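Local coordinates for protein beta-N-acetylhexosaminidase (PDB 1JAK) that hydrolyses terminal N-acetylhexosamine residues from glycans as a family 20 glycoside hydrolase, probably by substrate-assisted catalysis on an alpha/beta barrel, at residues A204-W208 against D300-E304; S196-G200 against Y277-K281. All coordinates share one frame; numbering follows the deposited sequence.

Contact 1 of 2, residues A204-W208 against D300-E304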
# COMPACT_ATOMS: atom_id res chain seq x y z
N ALA A 204 -20.11 2.17 -6.74
CA ALA A 204 -21.49 2.57 -6.99
C ALA A 204 -21.81 3.94 -6.42
O ALA A 204 -21.57 4.22 -5.24
CB ALA A 204 -22.45 1.52 -6.40
N ILE A 205 -22.34 4.81 -7.27
CA ILE A 205 -22.72 6.17 -6.89
C ILE A 205 -24.24 6.26 -7.11
O ILE A 205 -24.70 6.16 -8.24
CB ILE A 205 -22.02 7.22 -7.79
CG1 ILE A 205 -20.49 7.08 -7.67
CG2 ILE A 205 -22.45 8.63 -7.40
CD1 ILE A 205 -19.96 7.30 -6.26
N ASP A 206 -25.00 6.43 -6.03
CA ASP A 206 -26.46 6.48 -6.14
C ASP A 206 -27.00 7.58 -7.04
O ASP A 206 -27.97 7.36 -7.78
CB ASP A 206 -27.10 6.63 -4.75
CG ASP A 206 -26.83 5.45 -3.84
OD1 ASP A 206 -26.74 4.31 -4.34
OD2 ASP A 206 -26.74 5.66 -2.61
N SER A 207 -26.40 8.76 -6.98
CA SER A 207 -26.86 9.89 -7.78
C SER A 207 -26.61 9.73 -9.28
O SER A 207 -27.27 10.38 -10.09
CB SER A 207 -26.22 11.18 -7.26
OG SER A 207 -24.82 11.04 -7.07
N TRP A 208 -25.67 8.86 -9.64
CA TRP A 208 -25.35 8.59 -11.04
C TRP A 208 -25.18 7.08 -11.19
O TRP A 208 -24.07 6.58 -11.37
CB TRP A 208 -24.04 9.30 -11.44
CG TRP A 208 -24.09 10.80 -11.29
CD1 TRP A 208 -24.09 11.50 -10.12
CD2 TRP A 208 -24.19 11.77 -12.34
NE1 TRP A 208 -24.19 12.85 -10.37
CE2 TRP A 208 -24.26 13.04 -11.73
CE3 TRP A 208 -24.24 11.68 -13.74
CZ2 TRP A 208 -24.36 14.22 -12.47
CZ3 TRP A 208 -24.35 12.86 -14.48
CH2 TRP A 208 -24.41 14.11 -13.84
N ASP A 300 -21.26 15.53 -6.51
CA ASP A 300 -22.04 14.35 -6.13
C ASP A 300 -21.15 13.15 -5.83
O ASP A 300 -21.32 12.47 -4.82
CB ASP A 300 -23.03 13.95 -7.24
CG ASP A 300 -24.22 14.89 -7.35
OD1 ASP A 300 -24.53 15.59 -6.37
OD2 ASP A 300 -24.85 14.92 -8.43
N VAL A 301 -20.18 12.90 -6.71
CA VAL A 301 -19.28 11.77 -6.53
C VAL A 301 -18.38 11.90 -5.30
O VAL A 301 -18.27 10.97 -4.51
CB VAL A 301 -18.40 11.56 -7.78
CG1 VAL A 301 -17.33 10.51 -7.51
CG2 VAL A 301 -19.27 11.11 -8.95
N ILE A 302 -17.73 13.05 -5.15
CA ILE A 302 -16.85 13.26 -4.01
C ILE A 302 -17.64 13.21 -2.70
O ILE A 302 -17.15 12.69 -1.69
CB ILE A 302 -16.11 14.61 -4.13
CG1 ILE A 302 -15.10 14.53 -5.28
CG2 ILE A 302 -15.42 14.96 -2.82
CD1 ILE A 302 -14.31 15.81 -5.52
N GLY A 303 -18.87 13.72 -2.72
CA GLY A 303 -19.69 13.70 -1.52
C GLY A 303 -20.03 12.28 -1.10
O GLY A 303 -19.93 11.93 0.08
N GLU A 304 -20.43 11.46 -2.07
CA GLU A 304 -20.79 10.08 -1.77
C GLU A 304 -19.57 9.26 -1.36
O GLU A 304 -19.66 8.39 -0.50
CB GLU A 304 -21.50 9.43 -2.96
CG GLU A 304 -22.94 9.92 -3.14
CD GLU A 304 -23.78 9.03 -4.05
OE1 GLU A 304 -23.63 7.79 -3.97
OE2 GLU A 304 -24.60 9.57 -4.82
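The carboxylate of Glu304, on helix 292-307, reaches across to the type I beta turn Ile205-Trp208 and takes three hydrogen bonds from it. Its two oxygens divide the backbone between them, each through the syn lone pair: OE1 accepts from Asp206 N at 2.8 Å, and OE2 from Ser207 N at 2.9 Å. The second bond is the straighter, 157° at the hydrogen. OE2 is gripped again by Ser207 OG at 2.7 Å, which arrives on the anti side and 34° out of the carboxylate plane. That hydroxyl sits between its own backbone N and carbonyl carbon (chi1 48°), a placing that turns it back to the oxygen already held by the amide. The turn itself is closed by Trp208 N bonding to Ile205 O.

One helical turn before Glu304, Asp300 holds the indole. Trp208 NE1 donates to Asp300 OD2 at 2.9 Å, on the anti lone pair of that oxygen, with the carboxylate at the ring edge and OD2 nearly in the ring plane. Elsewhere the indole packs edge-to-face with Phe297, from the same helix, and with Tyr264.

Van der Waals contact is lighter. Ile205 CG2 lies 3.5 Å from Glu304 OE2, so the methyl lies over one face of the carboxylate, and it makes an apolar contact with Val301 CG2 at 4.3 Å, beside the helix.

A charge from outside probably eases the approach of two acids: Asp206 OD2 comes within 4.0 Å of Glu304 OE1, a like-charge approach, while Lys230 makes a salt bridge to the same OE1. The contact joins the loop after barrel strand 190-194 to a helix packed outside the barrel. Two acids one turn apart on that helix thus take up two backbone N-H groups of the turn and the indole N-H, and the lysine probably keeps Glu304 ionised despite its acidic neighbour.

Contact 2 of 2, residues S196-G200 against Y277-K281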
# COMPACT_ATOMS: atom_id res chain seq x y z
N SER A 196 -11.30 4.51 -10.32
CA SER A 196 -11.87 4.89 -11.61
C SER A 196 -10.81 5.28 -12.61
O SER A 196 -9.75 5.80 -12.25
CB SER A 196 -12.86 6.06 -11.44
OG SER A 196 -12.18 7.26 -11.10
N ASP A 197 -11.08 4.99 -13.87
CA ASP A 197 -10.16 5.35 -14.94
C ASP A 197 -10.90 5.22 -16.25
O ASP A 197 -12.13 5.23 -16.28
CB ASP A 197 -8.91 4.45 -14.90
CG ASP A 197 -7.69 5.16 -15.45
OD1 ASP A 197 -7.61 5.36 -16.68
OD2 ASP A 197 -6.81 5.54 -14.64
N ASP A 198 -10.17 5.09 -17.35
CA ASP A 198 -10.81 5.00 -18.65
C ASP A 198 -11.50 3.68 -18.94
O ASP A 198 -12.51 3.65 -19.64
CB ASP A 198 -9.78 5.30 -19.75
CG ASP A 198 -9.23 6.70 -19.63
OD1 ASP A 198 -10.04 7.65 -19.58
OD2 ASP A 198 -7.99 6.85 -19.58
N GLN A 199 -10.96 2.60 -18.39
CA GLN A 199 -11.51 1.27 -18.63
C GLN A 199 -12.55 0.79 -17.62
O GLN A 199 -13.08 -0.31 -17.74
CB GLN A 199 -10.37 0.25 -18.73
CG GLN A 199 -9.34 0.61 -19.81
CD GLN A 199 -8.20 1.45 -19.28
OE1 GLN A 199 -8.33 2.17 -18.29
NE2 GLN A 199 -7.06 1.38 -19.96
N GLY A 200 -12.84 1.61 -16.61
CA GLY A 200 -13.83 1.20 -15.63
C GLY A 200 -14.06 2.14 -14.47
O GLY A 200 -13.17 2.86 -14.04
N TYR A 277 -14.02 2.01 -23.04
CA TYR A 277 -12.64 1.80 -23.48
C TYR A 277 -12.00 0.52 -22.94
O TYR A 277 -12.04 0.26 -21.73
CB TYR A 277 -11.78 3.01 -23.07
CG TYR A 277 -10.38 2.97 -23.62
CD1 TYR A 277 -10.14 3.03 -25.00
CD2 TYR A 277 -9.28 2.89 -22.77
CE1 TYR A 277 -8.85 3.00 -25.50
CE2 TYR A 277 -7.98 2.85 -23.26
CZ TYR A 277 -7.77 2.91 -24.64
OH TYR A 277 -6.49 2.86 -25.14
N THR A 278 -11.41 -0.27 -23.83
CA THR A 278 -10.78 -1.52 -23.43
C THR A 278 -9.30 -1.60 -23.83
O THR A 278 -8.67 -2.65 -23.71
CB THR A 278 -11.52 -2.73 -24.03
OG1 THR A 278 -11.52 -2.62 -25.46
CG2 THR A 278 -12.96 -2.77 -23.53
N GLY A 279 -8.75 -0.48 -24.30
CA GLY A 279 -7.36 -0.44 -24.70
C GLY A 279 -6.44 -0.19 -23.51
O GLY A 279 -6.87 -0.27 -22.36
N THR A 280 -5.17 0.12 -23.79
CA THR A 280 -4.19 0.35 -22.73
C THR A 280 -3.43 1.67 -22.84
O THR A 280 -2.35 1.82 -22.28
CB THR A 280 -3.17 -0.81 -22.67
OG1 THR A 280 -2.61 -1.02 -23.97
CG2 THR A 280 -3.85 -2.09 -22.19
N LYS A 281 -3.99 2.63 -23.57
CA LYS A 281 -3.35 3.93 -23.71
C LYS A 281 -3.87 4.87 -22.62
O LYS A 281 -4.80 4.53 -21.89
CB LYS A 281 -3.64 4.53 -25.09
CG LYS A 281 -2.90 3.82 -26.22
CD LYS A 281 -3.26 4.41 -27.59
CE LYS A 281 -3.06 5.93 -27.63
NZ LYS A 281 -1.65 6.32 -27.35
O HOH W 1 -5.98 4.94 -19.23
O HOH W 2 -14.85 2.49 -20.32
O HOH W 3 -4.32 2.30 -19.73
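Gln199 runs alongside Tyr277, both side chains pointing the same way, and ends on the backbone beyond it. Its CB lies 3.4 Å from Tyr277 O, the oxygen that also receives a CA-H...O contact from Gln199 CA. CG rests by the same oxygen and by ring atom CD2 of Tyr277. At chi2 (91°) the chain bends, carrying the amide past the ring edge with the two planes 44° apart. NE2 then donates to Gly279 O at 2.9 Å, almost straight at 177°, and gives a second bond to water 3; OE1 accepts from Arg168, a residue of the inhibitor pocket. These loops follow strands 190-194 and 246-250 of the TIM-type barrel, and the Gln199 side chain is about 7 Å from the bound azasugar. An alanine here would lose the amide, which would probably leave Gly279 O without this donor and Arg168 freer to shift. Tyr277 braces its own loop: Gly279 N lies over the ring centre, and OH accepts from Lys281 N at 3.0 Å. Beside it Asp198 CB approaches CD2 at 3.9 Å, while water 2 bridges Asp198 O and Tyr277 N.

Both contacts belong to the catalytic domain of the single chain, their centres about 20 Å apart. The first segments, 196-200 and then 204-208, follow each other in one loop, which leaves strand 190-194 and leads to helix 210-213. Their partners come later in the same order: 277-281 in the loop after helix 258-263, then 300-304 on helix 292-307. The pairings therefore cross along the chain. Contact 2 lies near the inhibitor, whereas contact 1 lies away from it, on the outer helix. One loop is thus tied at two places to the region between barrel strands 246-250 and 313-315, linking the neighbourhood of the sugar site to the outside of the barrel.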